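PDB 3VC5: mandelate racemase/muconate lactonizing protein from Thermobispora bispora, which probably catalyses the magnesium-dependent dehydration of D-glucarate to 5-dehydro-4-deoxy-D-glucarate, as a member of the enolase superfamily. Local coordinates for residues H115-S120 against R421-Y426; E78-A83 against D128-A133; G191-A196 against D229-L234. All blocks are in the same frame, centred on the assembly; numbering follows the deposited sequence.

Contact 1. Residues H115-S120 against R421-Y426; sequences HGLTGS and RDDEGY. With PO4 (phosphate ion), chain B.
Arg421 and His115 form a stacked guanidinium-imidazole pair beside the active site of this enolase-superfamily protein, where the loop between helices 95-106 and 123-146 of the N-terminal capping domain meets the start of helix 423-430. The guanidinium lies flat over one face of the imidazole, centres 4.2 Å apart and planes 21° from parallel, while Arg421 CD rests 3.7 Å from His115 CD2. An extended chain, with CG anti to the backbone N (chi1 174°), carries the guanidinium past the ring to a bound phosphate ion, probably from the crystallisation liquor. There Arg421 NH1 and NH2 both donate to phosphate O3, NH2 at 2.9 Å; His47, Asn42, His367 and Lys211, the predicted proton acceptor, bond the same ion. Asp423 grips the guanidinium side-on: Arg421 NE reaches Asp423 OD1 at 2.8 Å in an almost straight bond, and NH2 meets the syn lone pair of OD2. This two-point grip fixes the rotation of the guanidinium. With a leucine in place of Arg421, the Asp423 carboxylate would probably lose its charged mate and the phosphate would be held less firmly. Leu117 CD1 adds an apolar flank beside the ion, 3.8 Å from phosphate O1. Across its own turn, Leu117 N donates to His115 ND1 at 3.1 Å, which helps fix the rotation of the imidazole, with the donor tilted 29° out of the ring plane.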
ATOM      1  N   HIS A 115       7.413 -25.239 -14.286  1.00 43.38           N
ATOM      2  CA  HIS A 115       8.185 -24.479 -15.286  1.00 41.92           C
ATOM      3  C   HIS A 115       9.098 -23.497 -14.595  1.00 37.43           C
ATOM      4  O   HIS A 115      10.193 -23.210 -15.069  1.00 43.06           O
ATOM      5  CB  HIS A 115       7.246 -23.735 -16.277  1.00 42.22           C
ATOM      6  CG  HIS A 115       6.091 -23.028 -15.615  1.00 36.73           C
ATOM      7  ND1 HIS A 115       6.121 -21.686 -15.280  1.00 39.64           N
ATOM      8  CD2 HIS A 115       4.862 -23.480 -15.252  1.00 39.33           C
ATOM      9  CE1 HIS A 115       4.976 -21.354 -14.708  1.00 41.85           C
ATOM     10  NE2 HIS A 115       4.196 -22.427 -14.675  1.00 33.06           N
ATOM     11  N   GLY A 116       8.600 -22.923 -13.506  1.00 33.72           N
ATOM     12  CA  GLY A 116       9.414 -21.975 -12.712  1.00 35.18           C
ATOM     13  C   GLY A 116       9.502 -20.568 -13.270  1.00 37.49           C
ATOM     14  O   GLY A 116      10.349 -19.731 -12.785  1.00 36.44           O
ATOM     15  N   LEU A 117       8.626 -20.247 -14.244  1.00 28.18           N
ATOM     16  CA  LEU A 117       8.814 -18.957 -14.904  1.00 26.63           C
ATOM     17  C   LEU A 117       8.255 -17.768 -14.120  1.00 24.91           C
ATOM     18  O   LEU A 117       8.390 -16.609 -14.559  1.00 27.47           O
ATOM     19  CB  LEU A 117       8.299 -18.967 -16.349  1.00 27.87           C
ATOM     20  CG  LEU A 117       8.987 -19.998 -17.246  1.00 26.76           C
ATOM     21  CD1 LEU A 117       8.548 -19.825 -18.675  1.00 37.53           C
ATOM     22  CD2 LEU A 117      10.515 -19.904 -17.171  1.00 34.94           C
ATOM     23  N   THR A 118       7.608 -18.035 -12.980  1.00 24.33           N
ATOM     24  CA  THR A 118       7.288 -16.952 -12.060  1.00 22.60           C
ATOM     25  C   THR A 118       7.993 -17.131 -10.694  1.00 23.72           C
ATOM     26  O   THR A 118       7.450 -16.755  -9.638  1.00 23.92           O
ATOM     27  CB  THR A 118       5.764 -16.753 -11.846  1.00 23.49           C
ATOM     28  OG1 THR A 118       5.179 -17.947 -11.301  1.00 27.46           O
ATOM     29  CG2 THR A 118       5.061 -16.400 -13.176  1.00 28.29           C
ATOM     30  N   GLY A 119       9.193 -17.699 -10.726  1.00 22.69           N
ATOM     31  CA  GLY A 119      10.012 -17.813  -9.518  1.00 23.90           C
ATOM     32  C   GLY A 119       9.567 -18.919  -8.581  1.00 22.20           C
ATOM     33  O   GLY A 119       8.704 -19.748  -8.915  1.00 25.84           O
ATOM     34  N   SER A 120      10.168 -18.930  -7.395  1.00 25.71           N
ATOM     35  CA  SER A 120       9.926 -19.991  -6.429  0.50 22.50           C
ATOM     36  C   SER A 120       8.533 -19.946  -5.832  1.00 22.82           C
ATOM     37  O   SER A 120       7.849 -18.921  -5.863  1.00 26.54           O
ATOM     38  CB  SER A 120      10.938 -19.931  -5.281  0.50 26.79           C
ATOM     39  OG  SER A 120      12.224 -19.640  -5.763  0.50 33.31           O
ATOM     40  N   ARG A 421       0.290 -27.427 -16.332  1.00 24.53           N
ATOM     41  CA  ARG A 421       1.192 -26.875 -17.328  1.00 25.07           C
ATOM     42  C   ARG A 421       2.560 -27.528 -17.214  1.00 26.22           C
ATOM     43  O   ARG A 421       3.142 -27.602 -16.109  1.00 27.32           O
ATOM     44  CB  ARG A 421       1.303 -25.354 -17.155  1.00 23.79           C
ATOM     45  CG  ARG A 421       2.336 -24.754 -18.087  1.00 23.25           C
ATOM     46  CD  ARG A 421       2.399 -23.249 -17.976  1.00 24.66           C
ATOM     47  NE  ARG A 421       3.443 -22.720 -18.840  1.00 23.53           N
ATOM     48  CZ  ARG A 421       3.826 -21.442 -18.898  1.00 23.13           C
ATOM     49  NH1 ARG A 421       3.257 -20.531 -18.125  1.00 24.66           N
ATOM     50  NH2 ARG A 421       4.798 -21.079 -19.735  1.00 26.11           N
ATOM     51  N   ASP A 422       3.103 -27.975 -18.348  1.00 26.61           N
ATOM     52  CA  ASP A 422       4.409 -28.622 -18.350  1.00 27.23           C
ATOM     53  C   ASP A 422       5.162 -28.367 -19.671  1.00 27.45           C
ATOM     54  O   ASP A 422       5.300 -29.273 -20.506  1.00 28.24           O
ATOM     55  CB  ASP A 422       4.250 -30.120 -18.049  1.00 29.71           C
ATOM     56  CG  ASP A 422       5.599 -30.857 -17.910  1.00 34.04           C
ATOM     57  OD1 ASP A 422       6.669 -30.202 -17.757  1.00 34.18           O
ATOM     58  OD2 ASP A 422       5.574 -32.112 -17.952  1.00 37.71           O
ATOM     59  N   ASP A 423       5.671 -27.138 -19.839  1.00 24.83           N
ATOM     60  CA  ASP A 423       6.418 -26.770 -21.057  1.00 23.00           C
ATOM     61  C   ASP A 423       7.605 -27.698 -21.287  1.00 25.98           C
ATOM     62  O   ASP A 423       7.934 -28.016 -22.425  1.00 28.17           O
ATOM     63  CB  ASP A 423       6.995 -25.348 -20.978  1.00 26.67           C
ATOM     64  CG  ASP A 423       5.939 -24.274 -20.754  1.00 28.62           C
ATOM     65  OD1 ASP A 423       4.755 -24.586 -20.543  1.00 26.57           O
ATOM     66  OD2 ASP A 423       6.310 -23.084 -20.743  1.00 37.73           O
ATOM     67  N   GLU A 424       8.293 -28.091 -20.206  1.00 25.43           N
ATOM     68  CA  GLU A 424       9.503 -28.896 -20.361  1.00 27.13           C
ATOM     69  C   GLU A 424       9.203 -30.331 -20.802  1.00 25.64           C
ATOM     70  O   GLU A 424       9.879 -30.877 -21.692  1.00 30.35           O
ATOM     71  CB  GLU A 424      10.320 -28.881 -19.062  1.00 30.24           C
ATOM     72  CG  GLU A 424      11.668 -29.569 -19.152  1.00 31.58           C
ATOM     73  CD  GLU A 424      12.361 -29.582 -17.807  1.00 39.30           C
ATOM     74  OE1 GLU A 424      11.722 -29.960 -16.801  1.00 44.92           O
ATOM     75  OE2 GLU A 424      13.529 -29.180 -17.736  1.00 35.35           O
ATOM     76  N   GLY A 425       8.212 -30.952 -20.169  1.00 28.25           N
ATOM     77  CA  GLY A 425       7.798 -32.305 -20.537  1.00 29.00           C
ATOM     78  C   GLY A 425       7.308 -32.350 -21.969  1.00 27.52           C
ATOM     79  O   GLY A 425       7.597 -33.307 -22.713  1.00 32.95           O
ATOM     80  N   TYR A 426       6.567 -31.318 -22.363  1.00 28.54           N
ATOM     81  CA  TYR A 426       6.072 -31.243 -23.740  1.00 29.42           C
ATOM     82  C   TYR A 426       7.272 -31.117 -24.702  1.00 29.06           C
ATOM     83  O   TYR A 426       7.358 -31.840 -25.719  1.00 30.82           O
ATOM     84  CB  TYR A 426       5.079 -30.086 -23.897  1.00 24.66           C
ATOM     85  CG  TYR A 426       4.438 -29.972 -25.274  1.00 24.52           C
ATOM     86  CD1 TYR A 426       3.931 -31.091 -25.934  1.00 28.29           C
ATOM     87  CD2 TYR A 426       4.332 -28.734 -25.897  1.00 27.00           C
ATOM     88  CE1 TYR A 426       3.335 -30.972 -27.185  1.00 28.40           C
ATOM     89  CE2 TYR A 426       3.739 -28.600 -27.136  1.00 25.65           C
ATOM     90  CZ  TYR A 426       3.265 -29.729 -27.790  1.00 28.64           C
ATOM     91  OH  TYR A 426       2.657 -29.582 -29.025  1.00 29.54           O
TER
HETATM   92  P   PO4 B 501       5.371 -17.630 -20.535  1.00 24.80           P
HETATM   93  O1  PO4 B 501       6.186 -18.510 -21.403  1.00 26.27           O
HETATM   94  O2  PO4 B 501       4.080 -17.410 -21.294  1.00 27.55           O
HETATM   95  O3  PO4 B 501       5.074 -18.272 -19.245  1.00 29.31           O
HETATM   96  O4  PO4 B 501       6.098 -16.401 -20.328  1.00 29.00           O

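Contact 2. Residues E78-A83 against D128-A133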
ATOM      1  N   GLU A  78      -7.506 -27.323  -7.101  1.00 24.39           N
ATOM      2  CA  GLU A  78      -8.012 -27.995  -5.888  1.00 26.84           C
ATOM      3  C   GLU A  78      -8.083 -27.055  -4.681  1.00 25.88           C
ATOM      4  O   GLU A  78      -9.047 -27.089  -3.893  1.00 25.14           O
ATOM      5  CB  GLU A  78      -7.172 -29.237  -5.545  1.00 30.14           C
ATOM      6  CG  GLU A  78      -7.341 -30.360  -6.555  1.00 35.26           C
ATOM      7  CD  GLU A  78      -6.349 -31.496  -6.333  1.00 52.23           C
ATOM      8  OE1 GLU A  78      -5.396 -31.322  -5.521  1.00 54.06           O
ATOM      9  OE2 GLU A  78      -6.524 -32.557  -6.983  1.00 58.73           O
ATOM     10  N   GLN A  79      -7.076 -26.204  -4.539  1.00 24.77           N
ATOM     11  CA  GLN A  79      -7.064 -25.218  -3.460  1.00 24.96           C
ATOM     12  C   GLN A  79      -8.126 -24.153  -3.657  1.00 25.00           C
ATOM     13  O   GLN A  79      -8.775 -23.740  -2.680  1.00 24.11           O
ATOM     14  CB  GLN A  79      -5.682 -24.565  -3.297  1.00 23.61           C
ATOM     15  CG  GLN A  79      -4.593 -25.529  -2.830  1.00 30.00           C
ATOM     16  CD  GLN A  79      -4.918 -26.313  -1.548  1.00 34.27           C
ATOM     17  OE1 GLN A  79      -4.686 -27.540  -1.480  1.00 46.19           O
ATOM     18  NE2 GLN A  79      -5.435 -25.623  -0.522  1.00 36.31           N
ATOM     19  N   VAL A  80      -8.347 -23.729  -4.906  1.00 22.81           N
ATOM     20  CA  VAL A  80      -9.347 -22.713  -5.178  1.00 23.07           C
ATOM     21  C   VAL A  80     -10.734 -23.295  -4.858  1.00 23.33           C
ATOM     22  O   VAL A  80     -11.569 -22.608  -4.254  1.00 24.37           O
ATOM     23  CB  VAL A  80      -9.246 -22.212  -6.628  1.00 21.89           C
ATOM     24  CG1 VAL A  80     -10.414 -21.277  -6.994  1.00 23.51           C
ATOM     25  CG2 VAL A  80      -7.909 -21.478  -6.864  1.00 23.51           C
ATOM     26  N   ARG A  81     -10.989 -24.546  -5.244  1.00 22.41           N
ATOM     27  CA  ARG A  81     -12.272 -25.169  -4.905  1.00 24.59           C
ATOM     28  C   ARG A  81     -12.453 -25.266  -3.393  1.00 26.15           C
ATOM     29  O   ARG A  81     -13.520 -24.947  -2.862  1.00 28.46           O
ATOM     30  CB  ARG A  81     -12.377 -26.562  -5.514  1.00 26.47           C
ATOM     31  CG  ARG A  81     -12.581 -26.559  -7.028  1.00 28.75           C
ATOM     32  CD  ARG A  81     -12.819 -27.998  -7.490  1.00 31.23           C
ATOM     33  NE  ARG A  81     -13.253 -28.089  -8.870  1.00 35.85           N
ATOM     34  CZ  ARG A  81     -12.687 -28.860  -9.785  1.00 40.06           C
ATOM     35  NH1 ARG A  81     -11.658 -29.649  -9.474  1.00 41.89           N
ATOM     36  NH2 ARG A  81     -13.172 -28.844 -11.021  1.00 41.02           N
ATOM     37  N   ALA A  82     -11.419 -25.718  -2.691  1.00 26.57           N
ATOM     38  CA  ALA A  82     -11.529 -25.859  -1.238  1.00 25.49           C
ATOM     39  C   ALA A  82     -11.794 -24.504  -0.554  1.00 25.79           C
ATOM     40  O   ALA A  82     -12.657 -24.387   0.335  1.00 28.38           O
ATOM     41  CB  ALA A  82     -10.252 -26.482  -0.693  1.00 28.25           C
ATOM     42  N   ALA A  83     -11.067 -23.471  -0.972  1.00 25.84           N
ATOM     43  CA  ALA A  83     -11.287 -22.141  -0.416  1.00 26.22           C
ATOM     44  C   ALA A  83     -12.687 -21.613  -0.764  1.00 25.55           C
ATOM     45  O   ALA A  83     -13.388 -21.051   0.099  1.00 28.00           O
ATOM     46  CB  ALA A  83     -10.196 -21.169  -0.900  1.00 25.37           C
ATOM     47  N   ASP A 128      -1.507 -16.102  -1.680  1.00 20.73           N
ATOM     48  CA  ASP A 128      -1.830 -14.941  -2.484  1.00 20.78           C
ATOM     49  C   ASP A 128      -2.417 -15.397  -3.820  1.00 19.57           C
ATOM     50  O   ASP A 128      -3.324 -14.747  -4.367  1.00 21.68           O
ATOM     51  CB  ASP A 128      -0.563 -14.130  -2.773  1.00 21.99           C
ATOM     52  CG  ASP A 128      -0.154 -13.246  -1.594  1.00 22.83           C
ATOM     53  OD1 ASP A 128      -0.964 -13.104  -0.629  1.00 24.61           O
ATOM     54  OD2 ASP A 128       0.919 -12.606  -1.660  1.00 23.25           O
ATOM     55  N   ARG A 129      -1.849 -16.469  -4.397  1.00 20.33           N
ATOM     56  CA  ARG A 129      -2.378 -17.009  -5.658  1.00 19.86           C
ATOM     57  C   ARG A 129      -3.837 -17.472  -5.512  1.00 18.42           C
ATOM     58  O   ARG A 129      -4.702 -17.204  -6.386  1.00 20.76           O
ATOM     59  CB  ARG A 129      -1.504 -18.157  -6.209  1.00 20.61           C
ATOM     60  CG  ARG A 129      -0.168 -17.692  -6.765  1.00 20.97           C
ATOM     61  CD  ARG A 129       0.843 -18.842  -6.888  1.00 26.39           C
ATOM     62  NE  ARG A 129       0.203 -20.102  -7.227  1.00 34.35           N
ATOM     63  CZ  ARG A 129       0.358 -20.764  -8.366  1.00 30.52           C
ATOM     64  NH1 ARG A 129      -0.277 -21.925  -8.535  1.00 33.99           N
ATOM     65  NH2 ARG A 129       1.166 -20.292  -9.319  1.00 31.33           N
ATOM     66  N   VAL A 130      -4.142 -18.127  -4.396  1.00 21.28           N
ATOM     67  CA  VAL A 130      -5.501 -18.619  -4.184  1.00 22.25           C
ATOM     68  C   VAL A 130      -6.451 -17.453  -3.880  1.00 20.69           C
ATOM     69  O   VAL A 130      -7.540 -17.334  -4.456  1.00 22.97           O
ATOM     70  CB  VAL A 130      -5.550 -19.702  -3.111  1.00 21.26           C
ATOM     71  CG1 VAL A 130      -7.012 -20.114  -2.833  1.00 24.15           C
ATOM     72  CG2 VAL A 130      -4.705 -20.909  -3.585  1.00 23.30           C
ATOM     73  N   PHE A 131      -5.996 -16.539  -3.053  1.00 21.43           N
ATOM     74  CA  PHE A 131      -6.805 -15.390  -2.685  1.00 20.62           C
ATOM     75  C   PHE A 131      -7.174 -14.495  -3.871  1.00 20.74           C
ATOM     76  O   PHE A 131      -8.272 -13.969  -3.923  1.00 22.07           O
ATOM     77  CB  PHE A 131      -6.035 -14.584  -1.660  1.00 20.15           C
ATOM     78  CG  PHE A 131      -6.692 -13.271  -1.263  1.00 19.61           C
ATOM     79  CD1 PHE A 131      -7.854 -13.246  -0.454  1.00 20.93           C
ATOM     80  CD2 PHE A 131      -6.106 -12.058  -1.641  1.00 21.68           C
ATOM     81  CE1 PHE A 131      -8.422 -12.043  -0.065  1.00 23.56           C
ATOM     82  CE2 PHE A 131      -6.671 -10.831  -1.235  1.00 20.54           C
ATOM     83  CZ  PHE A 131      -7.825 -10.829  -0.437  1.00 22.19           C
ATOM     84  N   ALA A 132      -6.229 -14.255  -4.790  1.00 19.30           N
ATOM     85  CA  ALA A 132      -6.440 -13.254  -5.794  1.00 19.38           C
ATOM     86  C   ALA A 132      -7.685 -13.496  -6.628  1.00 20.85           C
ATOM     87  O   ALA A 132      -8.328 -12.522  -7.004  1.00 23.34           O
ATOM     88  CB  ALA A 132      -5.221 -13.127  -6.704  1.00 22.46           C
ATOM     89  N   ALA A 133      -8.009 -14.746  -6.966  1.00 24.01           N
ATOM     90  CA  ALA A 133      -9.238 -14.969  -7.767  1.00 28.68           C
ATOM     91  C   ALA A 133     -10.489 -14.429  -7.042  1.00 27.54           C
ATOM     92  O   ALA A 133     -11.408 -13.824  -7.651  1.00 29.61           O
ATOM     93  CB  ALA A 133      -9.422 -16.461  -8.072  1.00 40.11           C
TER
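The axes of segments 78-83 and 128-133 approach to 9.6 Å and cross at -56° where two helices of the N-terminal capping domain of the enolase superfamily pack against each other, Val130 facing Gln79, Val80 and Ala83. The backbones come nearest at Val80 and Val130, whose CA atoms are 5.7 Å apart. The side-chain atoms that touch are all carbon. Val130 supplies most of the interface, pointing toward helix 74-85 with CG1 directed to Ala83 and Val80 and CG2 to Gln79. Val130 CG1, anti to the backbone N (chi1 175°), reaches Ala83 CB at 3.9 Å; it also lies over the backbone beside Val80, 4.2 Å from Val80 CA. Val80 CG2 meets the same methyl more loosely, and Val80 itself also touches Thr70 and Val30 of the domain's antiparallel sheet. At Gln79 it is the aliphatic base that touches: the chain bends at chi2 (-54°) and its end leads away from helix 123-146, while CB stays in the interface. Val102 of helix 95-106 also touches Val130, which places the valine where three helices converge. One turn of helix further on, Ala133 touches Thr70 of strand 65-71. The closest approach of side chains between the two segments, 3.8 Å, is that of Gln79 CB to Val130 CG2.

Contact 3. Residues G191-A196 against D229-L234; sequences GIVAQA and DAFPGL
Two consecutive helices of the beta/alpha barrel, the C-terminal domain of the enolase superfamily, meet here on the barrel's outer layer: segment 191-196 of helix 189-203 against the end of helix 217-230 and the turn that follows it. Strand 208-211 runs between the two helices in the chain and lies beside strands 161-169 and 236-239 in the barrel sheet, the ordinary beta-alpha-beta succession. Val193 and Ala230 mark the nearest backbones, their CA atoms 7.2 Å apart. Between them Val193 CG1, placed anti to the backbone N (chi1 171°), touches Ala230 CB at 3.8 Å, a methyl-to-methyl contact at the last helical residue of segment 229-234. Phe231, the first residue to leave helical backbone angles, points its side chain toward helix 189-203. Its CG is anti to the carbonyl carbon (chi1 -58°), and the CE2-CZ side of the ring enters the interface. Val193 CG1 lies 4.3 Å from Phe231 CE2, while the carbonyl oxygen of Val193 lies near the ring plane, at the edge. Arg197 and Ile200, farther along helix 189-203, also touch Phe231, and Leu227 of helix 217-230 packs against both Val193 and Ala196. Ala196 is buried and also touches Leu168 of strand 161-169. After Phe231 the chain reverses in a type II beta turn to Leu234, closed by a long backbone bond from Leu234 N to Phe231 O, 3.3 Å; Gly233 takes the positive phi (88°) of this turn. The turn leads the chain from the helix into strand 236-239. The Ala196 methyl approaches the aromatic ring obliquely, with CB 3.5 Å from Phe231 CE2 and 3.8 Å from Phe231 CZ.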
ATOM      1  N   GLY A 191      11.742 -13.540 -39.187  1.00 34.96           N
ATOM      2  CA  GLY A 191      10.479 -14.089 -38.724  1.00 31.52           C
ATOM      3  C   GLY A 191       9.907 -13.317 -37.541  1.00 31.68           C
ATOM      4  O   GLY A 191       8.714 -13.106 -37.466  1.00 33.01           O
ATOM      5  N   ILE A 192      10.765 -12.903 -36.610  1.00 30.27           N
ATOM      6  CA  ILE A 192      10.355 -12.095 -35.464  1.00 30.03           C
ATOM      7  C   ILE A 192       9.894 -10.698 -35.894  1.00 31.41           C
ATOM      8  O   ILE A 192       8.865 -10.189 -35.418  1.00 30.68           O
ATOM      9  CB  ILE A 192      11.505 -12.027 -34.412  1.00 30.95           C
ATOM     10  CG1 ILE A 192      11.672 -13.400 -33.724  1.00 27.32           C
ATOM     11  CG2 ILE A 192      11.323 -10.859 -33.417  1.00 31.51           C
ATOM     12  CD1 ILE A 192      10.519 -13.802 -32.806  1.00 26.88           C
ATOM     13  N   VAL A 193      10.631 -10.074 -36.808  1.00 32.06           N
ATOM     14  CA  VAL A 193      10.191  -8.797 -37.331  1.00 31.49           C
ATOM     15  C   VAL A 193       8.829  -8.957 -38.031  1.00 32.69           C
ATOM     16  O   VAL A 193       7.964  -8.100 -37.879  1.00 33.05           O
ATOM     17  CB  VAL A 193      11.240  -8.156 -38.279  1.00 34.16           C
ATOM     18  CG1 VAL A 193      10.654  -6.931 -38.983  1.00 36.18           C
ATOM     19  CG2 VAL A 193      12.474  -7.748 -37.498  1.00 35.15           C
ATOM     20  N   ALA A 194       8.627 -10.033 -38.786  1.00 33.69           N
ATOM     21  CA  ALA A 194       7.344 -10.205 -39.476  1.00 32.68           C
ATOM     22  C   ALA A 194       6.209 -10.358 -38.457  1.00 31.91           C
ATOM     23  O   ALA A 194       5.112  -9.808 -38.641  1.00 30.59           O
ATOM     24  CB  ALA A 194       7.378 -11.396 -40.417  1.00 33.99           C
ATOM     25  N   GLN A 195       6.482 -11.117 -37.390  1.00 30.69           N
ATOM     26  CA  GLN A 195       5.502 -11.318 -36.328  1.00 27.67           C
ATOM     27  C   GLN A 195       5.143  -9.979 -35.665  1.00 29.84           C
ATOM     28  O   GLN A 195       3.966  -9.696 -35.388  1.00 30.23           O
ATOM     29  CB  GLN A 195       6.051 -12.302 -35.292  1.00 26.79           C
ATOM     30  CG  GLN A 195       5.052 -12.724 -34.203  1.00 26.85           C
ATOM     31  CD  GLN A 195       5.754 -13.573 -33.174  1.00 25.36           C
ATOM     32  OE1 GLN A 195       6.109 -14.734 -33.436  1.00 29.67           O
ATOM     33  NE2 GLN A 195       6.019 -12.992 -32.034  1.00 25.18           N
ATOM     34  N   ALA A 196       6.162  -9.170 -35.384  1.00 28.77           N
ATOM     35  CA  ALA A 196       5.962  -7.816 -34.877  1.00 28.42           C
ATOM     36  C   ALA A 196       5.036  -6.981 -35.793  1.00 32.68           C
ATOM     37  O   ALA A 196       4.127  -6.295 -35.307  1.00 29.80           O
ATOM     38  CB  ALA A 196       7.303  -7.111 -34.711  1.00 32.32           C
ATOM     39  N   ASP A 229      15.662  -1.624 -35.873  1.00 40.46           N
ATOM     40  CA  ASP A 229      15.776  -1.008 -37.196  1.00 43.70           C
ATOM     41  C   ASP A 229      14.424  -0.916 -37.876  1.00 45.44           C
ATOM     42  O   ASP A 229      14.155   0.047 -38.578  1.00 48.30           O
ATOM     43  CB  ASP A 229      16.719  -1.802 -38.087  1.00 46.43           C
ATOM     44  CG  ASP A 229      18.141  -1.805 -37.573  1.00 49.99           C
ATOM     45  OD1 ASP A 229      18.523  -0.896 -36.792  1.00 56.84           O
ATOM     46  OD2 ASP A 229      18.875  -2.726 -37.963  1.00 51.02           O
ATOM     47  N   ALA A 230      13.572  -1.918 -37.659  1.00 42.82           N
ATOM     48  CA  ALA A 230      12.261  -1.957 -38.296  1.00 39.27           C
ATOM     49  C   ALA A 230      11.258  -1.040 -37.599  1.00 39.89           C
ATOM     50  O   ALA A 230      10.348  -0.521 -38.244  1.00 42.95           O
ATOM     51  CB  ALA A 230      11.738  -3.378 -38.332  1.00 36.53           C
ATOM     52  N   PHE A 231      11.445  -0.828 -36.294  1.00 41.08           N
ATOM     53  CA  PHE A 231      10.515  -0.044 -35.484  1.00 42.36           C
ATOM     54  C   PHE A 231      11.208   1.051 -34.669  1.00 47.02           C
ATOM     55  O   PHE A 231      11.219   1.005 -33.431  1.00 47.54           O
ATOM     56  CB  PHE A 231       9.706  -0.981 -34.558  1.00 40.95           C
ATOM     57  CG  PHE A 231       8.933  -2.026 -35.307  1.00 40.87           C
ATOM     58  CD1 PHE A 231       7.711  -1.710 -35.907  1.00 40.39           C
ATOM     59  CD2 PHE A 231       9.446  -3.310 -35.457  1.00 38.79           C
ATOM     60  CE1 PHE A 231       7.002  -2.673 -36.627  1.00 42.69           C
ATOM     61  CE2 PHE A 231       8.759  -4.274 -36.175  1.00 39.16           C
ATOM     62  CZ  PHE A 231       7.525  -3.957 -36.768  1.00 41.25           C
ATOM     63  N   PRO A 232      11.783   2.053 -35.356  1.00 49.76           N
ATOM     64  CA  PRO A 232      12.457   3.119 -34.621  1.00 50.21           C
ATOM     65  C   PRO A 232      11.517   3.768 -33.605  1.00 49.39           C
ATOM     66  O   PRO A 232      10.325   3.931 -33.875  1.00 53.83           O
ATOM     67  CB  PRO A 232      12.813   4.140 -35.721  1.00 49.56           C
ATOM     68  CG  PRO A 232      12.756   3.386 -36.995  1.00 52.42           C
ATOM     69  CD  PRO A 232      11.702   2.335 -36.802  1.00 50.14           C
ATOM     70  N   GLY A 233      12.052   4.141 -32.449  1.00 48.18           N
ATOM     71  CA  GLY A 233      11.269   4.844 -31.435  1.00 48.07           C
ATOM     72  C   GLY A 233      10.519   3.975 -30.436  1.00 45.89           C
ATOM     73  O   GLY A 233      10.126   4.457 -29.371  1.00 49.43           O
ATOM     74  N   LEU A 234      10.308   2.702 -30.762  1.00 37.66           N
ATOM     75  CA  LEU A 234       9.536   1.817 -29.868  1.00 34.62           C
ATOM     76  C   LEU A 234      10.438   1.180 -28.817  1.00 34.88           C
ATOM     77  O   LEU A 234      11.445   0.562 -29.165  1.00 38.26           O
ATOM     78  CB  LEU A 234       8.808   0.721 -30.651  1.00 34.30           C
ATOM     79  CG  LEU A 234       7.807   1.066 -31.764  1.00 42.57           C
ATOM     80  CD1 LEU A 234       6.811  -0.073 -31.963  1.00 40.65           C
ATOM     81  CD2 LEU A 234       7.082   2.375 -31.504  1.00 45.75           C
TER

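Overall arrangement
From the N terminus, the first loop to close is that of contact 2, where helix 123-146 returns to helix 74-85 within the capping domain. Segment 115-120 lies inside that loop but finds its partner only at 421-426, near the C terminus, so contacts 1 and 2 cross; their nearest atoms are about 5 Å apart. Contact 3 follows contact 2 in series and falls within the long span bridged by contact 1, joining neighbouring helices on the outside of the barrel. Contacts 2 and 3 lie on opposite sides of the chain's centre, their centres about 39 Å apart. Contact 1 ties the capping domain to the start of helix 423-430 beside the active site.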